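Local coordinates for protein pectate lyase (Bacillus, PDB 3VMV) that probably cleaves polygalacturonate, the backbone of pectin, by beta-elimination, as a secreted pectate lyase of polysaccharide lyase family 1, at residues M218-F223 with T310-S315; K177-G182 with N199-L204. All blocks are in the same frame, centred on the assembly; numbering follows the deposited sequence.

Interaction 2 fills the interior of the coil, while interaction 1 covers its outside, the two separate tasks of a solenoid. Interaction 2 lies about 8 Å from the centre of the chain, where largely apolar groups of 177-182 and 199-204 meet. Interaction 1 lies further out, about 16 Å from that centre, where 310-315 of helix 309-319 packs on the coil and an aromatic ring receives the aliphatic part of a lysine. It too is buried: of its touching residues N220, Y222 and A312 are buried and K313 alone is partly exposed. They share one face of the coil: strands 200-202 and 222-226 are neighbours, probably hydrogen-bonded from Y222 O to F201 N, with F201 facing inward and Y222 outward.

Interaction 1: residues M218-F223 with T310-S315; sequences MFNNYF and TQAKSS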
loop_
_atom_site.group_PDB
_atom_site.type_symbol
_atom_site.label_atom_id
_atom_site.label_comp_id
_atom_site.label_asym_id
_atom_site.label_seq_id
_atom_site.Cartn_x
_atom_site.Cartn_y
_atom_site.Cartn_z
ATOM N N MET A 218 8.666 7.781 3.268
ATOM C CA MET A 218 7.630 7.604 4.278
ATOM C C MET A 218 7.631 8.815 5.192
ATOM O O MET A 218 8.641 9.052 5.888
ATOM C CB MET A 218 7.897 6.359 5.102
ATOM C CG MET A 218 8.096 5.129 4.237
ATOM S SD MET A 218 8.064 3.592 5.205
ATOM C CE MET A 218 6.319 3.365 5.529
ATOM N N PHE A 219 6.544 9.587 5.134
ATOM C CA PHE A 219 6.439 10.727 6.048
ATOM C C PHE A 219 5.109 10.821 6.755
ATOM O O PHE A 219 4.058 10.485 6.196
ATOM C CB PHE A 219 6.811 12.068 5.353
ATOM C CG PHE A 219 5.840 12.530 4.262
ATOM C CD1 PHE A 219 4.862 13.485 4.553
ATOM C CD2 PHE A 219 5.947 12.062 2.961
ATOM C CE1 PHE A 219 4.002 13.979 3.583
ATOM C CE2 PHE A 219 5.063 12.530 1.961
ATOM C CZ PHE A 219 4.092 13.498 2.271
ATOM N N ASN A 220 5.149 11.287 8.010
ATOM C CA ASN A 220 3.916 11.608 8.727
ATOM C C ASN A 220 3.011 10.405 8.901
ATOM O O ASN A 220 1.803 10.589 8.999
ATOM C CB ASN A 220 3.134 12.755 8.050
ATOM C CG ASN A 220 3.801 14.130 8.245
ATOM O OD1 ASN A 220 4.765 14.327 9.065
ATOM N ND2 ASN A 220 3.317 15.078 7.503
ATOM N N ASN A 221 3.603 9.214 8.980
ATOM C CA ASN A 221 2.815 8.026 9.381
ATOM C C ASN A 221 2.887 7.799 10.891
ATOM O O ASN A 221 3.806 8.325 11.562
ATOM C CB ASN A 221 3.322 6.766 8.673
ATOM C CG ASN A 221 3.376 6.922 7.174
ATOM O OD1 ASN A 221 2.352 6.848 6.471
ATOM N ND2 ASN A 221 4.581 7.155 6.658
ATOM N N TYR A 222 1.918 7.035 11.410
ATOM C CA TYR A 222 1.817 6.677 12.818
ATOM C C TYR A 222 1.922 5.174 12.896
ATOM O O TYR A 222 1.020 4.487 12.436
ATOM C CB TYR A 222 0.470 7.183 13.352
ATOM C CG TYR A 222 0.128 6.941 14.807
ATOM C CD1 TYR A 222 1.061 6.438 15.694
ATOM C CD2 TYR A 222 -1.111 7.314 15.284
ATOM C CE1 TYR A 222 0.682 6.238 17.045
ATOM C CE2 TYR A 222 -1.477 7.114 16.612
ATOM C CZ TYR A 222 -0.562 6.606 17.474
ATOM O OH TYR A 222 -0.956 6.453 18.775
ATOM N N PHE A 223 3.065 4.706 13.397
ATOM C CA PHE A 223 3.356 3.272 13.580
ATOM C C PHE A 223 3.111 2.946 15.044
ATOM O O PHE A 223 3.630 3.656 15.932
ATOM C CB PHE A 223 4.823 3.009 13.306
ATOM C CG PHE A 223 5.303 3.245 11.871
ATOM C CD1 PHE A 223 5.588 2.160 11.051
ATOM C CD2 PHE A 223 5.539 4.533 11.385
ATOM C CE1 PHE A 223 6.155 2.318 9.792
ATOM C CE2 PHE A 223 6.090 4.726 10.120
ATOM C CZ PHE A 223 6.382 3.608 9.292
ATOM N N THR A 310 4.396 14.886 15.682
ATOM C CA THR A 310 3.275 14.883 16.621
ATOM C C THR A 310 2.025 15.465 16.007
ATOM O O THR A 310 0.921 15.019 16.312
ATOM C CB THR A 310 3.628 15.601 17.926
ATOM O OG1 THR A 310 4.068 16.943 17.632
ATOM C CG2 THR A 310 4.740 14.836 18.678
ATOM N N GLN A 311 2.170 16.437 15.102
ATOM C CA GLN A 311 0.996 16.924 14.393
ATOM C C GLN A 311 0.468 15.823 13.503
ATOM O O GLN A 311 -0.755 15.640 13.388
ATOM C CB GLN A 311 1.395 18.107 13.520
ATOM C CG GLN A 311 1.659 19.384 14.318
ATOM C CD GLN A 311 2.485 20.423 13.537
ATOM O OE1 GLN A 311 2.960 20.181 12.414
ATOM N NE2 GLN A 311 2.668 21.590 14.152
ATOM N N ALA A 312 1.368 15.092 12.862
ATOM C CA ALA A 312 0.916 13.993 12.030
ATOM C C ALA A 312 0.188 12.920 12.819
ATOM O O ALA A 312 -0.824 12.383 12.351
ATOM C CB ALA A 312 2.084 13.403 11.272
ATOM N N LYS A 313 0.704 12.596 14.000
ATOM C CA LYS A 313 0.033 11.579 14.809
ATOM C C LYS A 313 -1.435 11.973 15.026
ATOM O O LYS A 313 -2.329 11.147 14.834
ATOM C CB LYS A 313 0.775 11.423 16.126
ATOM C CG LYS A 313 0.039 10.548 17.153
ATOM C CD LYS A 313 0.766 10.658 18.468
ATOM C CE LYS A 313 0.180 9.713 19.526
ATOM N NZ LYS A 313 -1.097 10.276 20.041
ATOM N N SER A 314 -1.684 13.219 15.419
ATOM C CA SER A 314 -3.070 13.639 15.632
ATOM C C SER A 314 -3.899 13.675 14.340
ATOM O O SER A 314 -5.072 13.278 14.340
ATOM C CB SER A 314 -3.099 14.981 16.343
ATOM O OG SER A 314 -2.408 15.954 15.604
ATOM N N SER A 315 -3.297 14.091 13.229
ATOM C CA SER A 315 -4.034 14.109 11.953
ATOM C C SER A 315 -4.423 12.706 11.517
ATOM O O SER A 315 -5.541 12.506 11.031
ATOM C CB SER A 315 -3.224 14.796 10.856
ATOM O OG SER A 315 -3.134 16.197 11.140
#
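Y222 and K313 both extend CG anti to the backbone N (chi1 -180° and 171°), which brings the tyrosine ring up against the aliphatic part of the lysine. The two side chains cross obliquely, and K313 CG sits over one face of the ring, 3.9 Å from its centroid, in a CH-pi contact displaced toward the rim. The lysine chain then runs on across the phenol, so that K313 CE comes 3.5 Å from Y222 OH. A bend at chi4 (-76°) turns the ammonium group aside, and K313 NZ forms a salt bridge with E317 one turn further along the helix. One step back on the helix, A312 presents its methyl to the corner between strands 215-219 and 222-226: A312 CB lies 3.5 Å from N220 CB. N220 occupies this turn with a positive phi, in a backbone conformation that asparagine adopts more readily than most residues. Helix 309-319 thus lies against the outside of the parallel beta-helix, with V316 and E317 also touching Y222. No hydrogen bond joins the two segments, so their attachment rests on dispersion and CH-pi contact, while the lysine charge is answered within the helix itself.

Interaction 2: residues K177-G182 with N199-L204; sequences KTMLVG and NYFNNL
This is a largely apolar contact inside the parallel beta-helix, joining residues on two different faces of the coil: T178 and M179 of 177-182 meet F201 and L204, which flank a chain corner. M179 reaches F201 with its terminal methyl, M179 CE lying 3.5 Å from F201 CE1. The sulfur stands obliquely to the ring, with M179 SD 5.1 Å from the F201 centroid and 65° off the ring normal, a Met-aromatic contact in which the two side chains cross at about a right angle. A bend at chi3 (-57°) turns the methyl toward F201 CE1 and CZ. In such a right-handed coil, characteristic of pectate lyases, inward-pointing residues of successive turns fill the interior; here F172 of strand 165-175 also touches both T178 and M179. The chain turns its corner at N203, after which L204 points inward and meets T178 about perpendicularly. The leucine packs on both T178 branches: T178 OG1, hydrogen-bonded to S206 O, lies 3.5 Å from L204 CB, and T178 CG2 is 3.8 Å from L204 CD1. A glycine in place of L204 would probably open a gap beside T178, whose hydroxyl and methyl would both lose their apolar cover from this side.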
loop_
_atom_site.group_PDB
_atom_site.type_symbol
_atom_site.label_atom_id
_atom_site.label_comp_id
_atom_site.label_asym_id
_atom_site.label_seq_id
_atom_site.Cartn_x
_atom_site.Cartn_y
_atom_site.Cartn_z
ATOM N N LYS A 177 1.775 -9.983 7.661
ATOM C CA LYS A 177 2.726 -9.572 6.610
ATOM C C LYS A 177 2.184 -8.356 5.860
ATOM O O LYS A 177 1.466 -8.476 4.860
ATOM C CB LYS A 177 3.011 -10.722 5.633
ATOM C CG LYS A 177 3.422 -12.027 6.308
ATOM C CD LYS A 177 3.636 -13.150 5.242
ATOM C CE LYS A 177 2.343 -13.514 4.510
ATOM N NZ LYS A 177 2.659 -14.660 3.564
ATOM N N THR A 178 2.510 -7.163 6.350
ATOM C CA THR A 178 1.690 -5.995 5.976
ATOM C C THR A 178 1.848 -5.506 4.525
ATOM O O THR A 178 0.850 -5.452 3.791
ATOM C CB THR A 178 1.929 -4.845 6.957
ATOM O OG1 THR A 178 1.941 -5.352 8.303
ATOM C CG2 THR A 178 0.798 -3.805 6.894
ATOM N N MET A 179 3.070 -5.164 4.112
ATOM C CA MET A 179 3.292 -4.532 2.812
ATOM C C MET A 179 4.602 -4.958 2.215
ATOM O O MET A 179 5.650 -4.942 2.884
ATOM C CB MET A 179 3.372 -3.018 2.979
ATOM C CG MET A 179 2.094 -2.404 3.459
ATOM S SD MET A 179 2.149 -0.593 3.522
ATOM C CE MET A 179 3.547 -0.280 4.603
ATOM N N LEU A 180 4.582 -5.329 0.934
ATOM C CA LEU A 180 5.804 -5.677 0.207
ATOM C C LEU A 180 6.065 -4.625 -0.880
ATOM O O LEU A 180 5.101 -4.107 -1.510
ATOM C CB LEU A 180 5.569 -7.056 -0.453
ATOM C CG LEU A 180 6.536 -8.101 -0.937
ATOM C CD1 LEU A 180 7.380 -8.595 0.234
ATOM C CD2 LEU A 180 5.745 -9.247 -1.577
ATOM N N VAL A 181 7.340 -4.304 -1.106
ATOM C CA VAL A 181 7.719 -3.524 -2.266
ATOM C C VAL A 181 8.841 -4.295 -2.901
ATOM O O VAL A 181 10.007 -4.145 -2.512
ATOM C CB VAL A 181 8.158 -2.091 -1.872
ATOM C CG1 VAL A 181 8.613 -1.299 -3.110
ATOM C CG2 VAL A 181 7.031 -1.364 -1.151
ATOM N N GLY A 182 8.520 -5.098 -3.912
ATOM C CA GLY A 182 9.463 -6.030 -4.521
ATOM C C GLY A 182 9.356 -7.393 -3.843
ATOM O O GLY A 182 9.614 -7.503 -2.655
ATOM N N ASN A 199 -0.457 7.412 7.028
ATOM C CA ASN A 199 -1.135 6.152 7.338
ATOM C C ASN A 199 -1.008 5.812 8.809
ATOM O O ASN A 199 -0.051 6.225 9.486
ATOM C CB ASN A 199 -0.510 4.988 6.541
ATOM C CG ASN A 199 -0.562 5.214 5.035
ATOM O OD1 ASN A 199 -1.606 5.087 4.402
ATOM N ND2 ASN A 199 0.595 5.611 4.447
ATOM N N TYR A 200 -1.932 4.979 9.262
ATOM C CA TYR A 200 -1.875 4.372 10.578
ATOM C C TYR A 200 -1.489 2.909 10.389
ATOM O O TYR A 200 -2.195 2.180 9.655
ATOM C CB TYR A 200 -3.278 4.411 11.154
ATOM C CG TYR A 200 -3.467 3.982 12.587
ATOM C CD1 TYR A 200 -2.608 4.411 13.608
ATOM C CD2 TYR A 200 -4.554 3.189 12.948
ATOM C CE1 TYR A 200 -2.834 4.049 14.927
ATOM C CE2 TYR A 200 -4.759 2.829 14.267
ATOM C CZ TYR A 200 -3.931 3.275 15.236
ATOM O OH TYR A 200 -4.133 2.941 16.578
ATOM N N PHE A 201 -0.367 2.513 10.992
ATOM C CA PHE A 201 0.130 1.129 10.927
ATOM C C PHE A 201 0.048 0.573 12.331
ATOM O O PHE A 201 0.875 0.911 13.165
ATOM C CB PHE A 201 1.584 1.137 10.455
ATOM C CG PHE A 201 1.792 1.718 9.054
ATOM C CD1 PHE A 201 1.228 1.125 7.919
ATOM C CD2 PHE A 201 2.620 2.819 8.863
ATOM C CE1 PHE A 201 1.472 1.663 6.644
ATOM C CE2 PHE A 201 2.919 3.327 7.602
ATOM C CZ PHE A 201 2.316 2.762 6.474
ATOM N N ASN A 202 -0.923 -0.285 12.640
ATOM C CA ASN A 202 -1.198 -0.611 14.040
ATOM C C ASN A 202 -1.453 -2.118 14.241
ATOM O O ASN A 202 -2.244 -2.719 13.525
ATOM C CB ASN A 202 -2.438 0.185 14.483
ATOM C CG ASN A 202 -2.898 -0.193 15.856
ATOM O OD1 ASN A 202 -2.141 -0.081 16.820
ATOM N ND2 ASN A 202 -4.155 -0.599 15.966
ATOM N N ASN A 203 -0.814 -2.686 15.256
ATOM C CA ASN A 203 -1.005 -4.108 15.604
ATOM C C ASN A 203 -0.667 -5.029 14.425
ATOM O O ASN A 203 -1.520 -5.788 13.911
ATOM C CB ASN A 203 -2.381 -4.398 16.178
ATOM C CG ASN A 203 -2.467 -5.795 16.740
ATOM O OD1 ASN A 203 -1.558 -6.250 17.442
ATOM N ND2 ASN A 203 -3.568 -6.471 16.469
ATOM N N LEU A 204 0.608 -4.942 14.015
ATOM C CA LEU A 204 1.131 -5.651 12.846
ATOM C C LEU A 204 2.313 -6.444 13.285
ATOM O O LEU A 204 2.974 -6.083 14.264
ATOM C CB LEU A 204 1.567 -4.667 11.739
ATOM C CG LEU A 204 0.468 -3.665 11.353
ATOM C CD1 LEU A 204 1.125 -2.590 10.490
ATOM C CD2 LEU A 204 -0.693 -4.347 10.611
#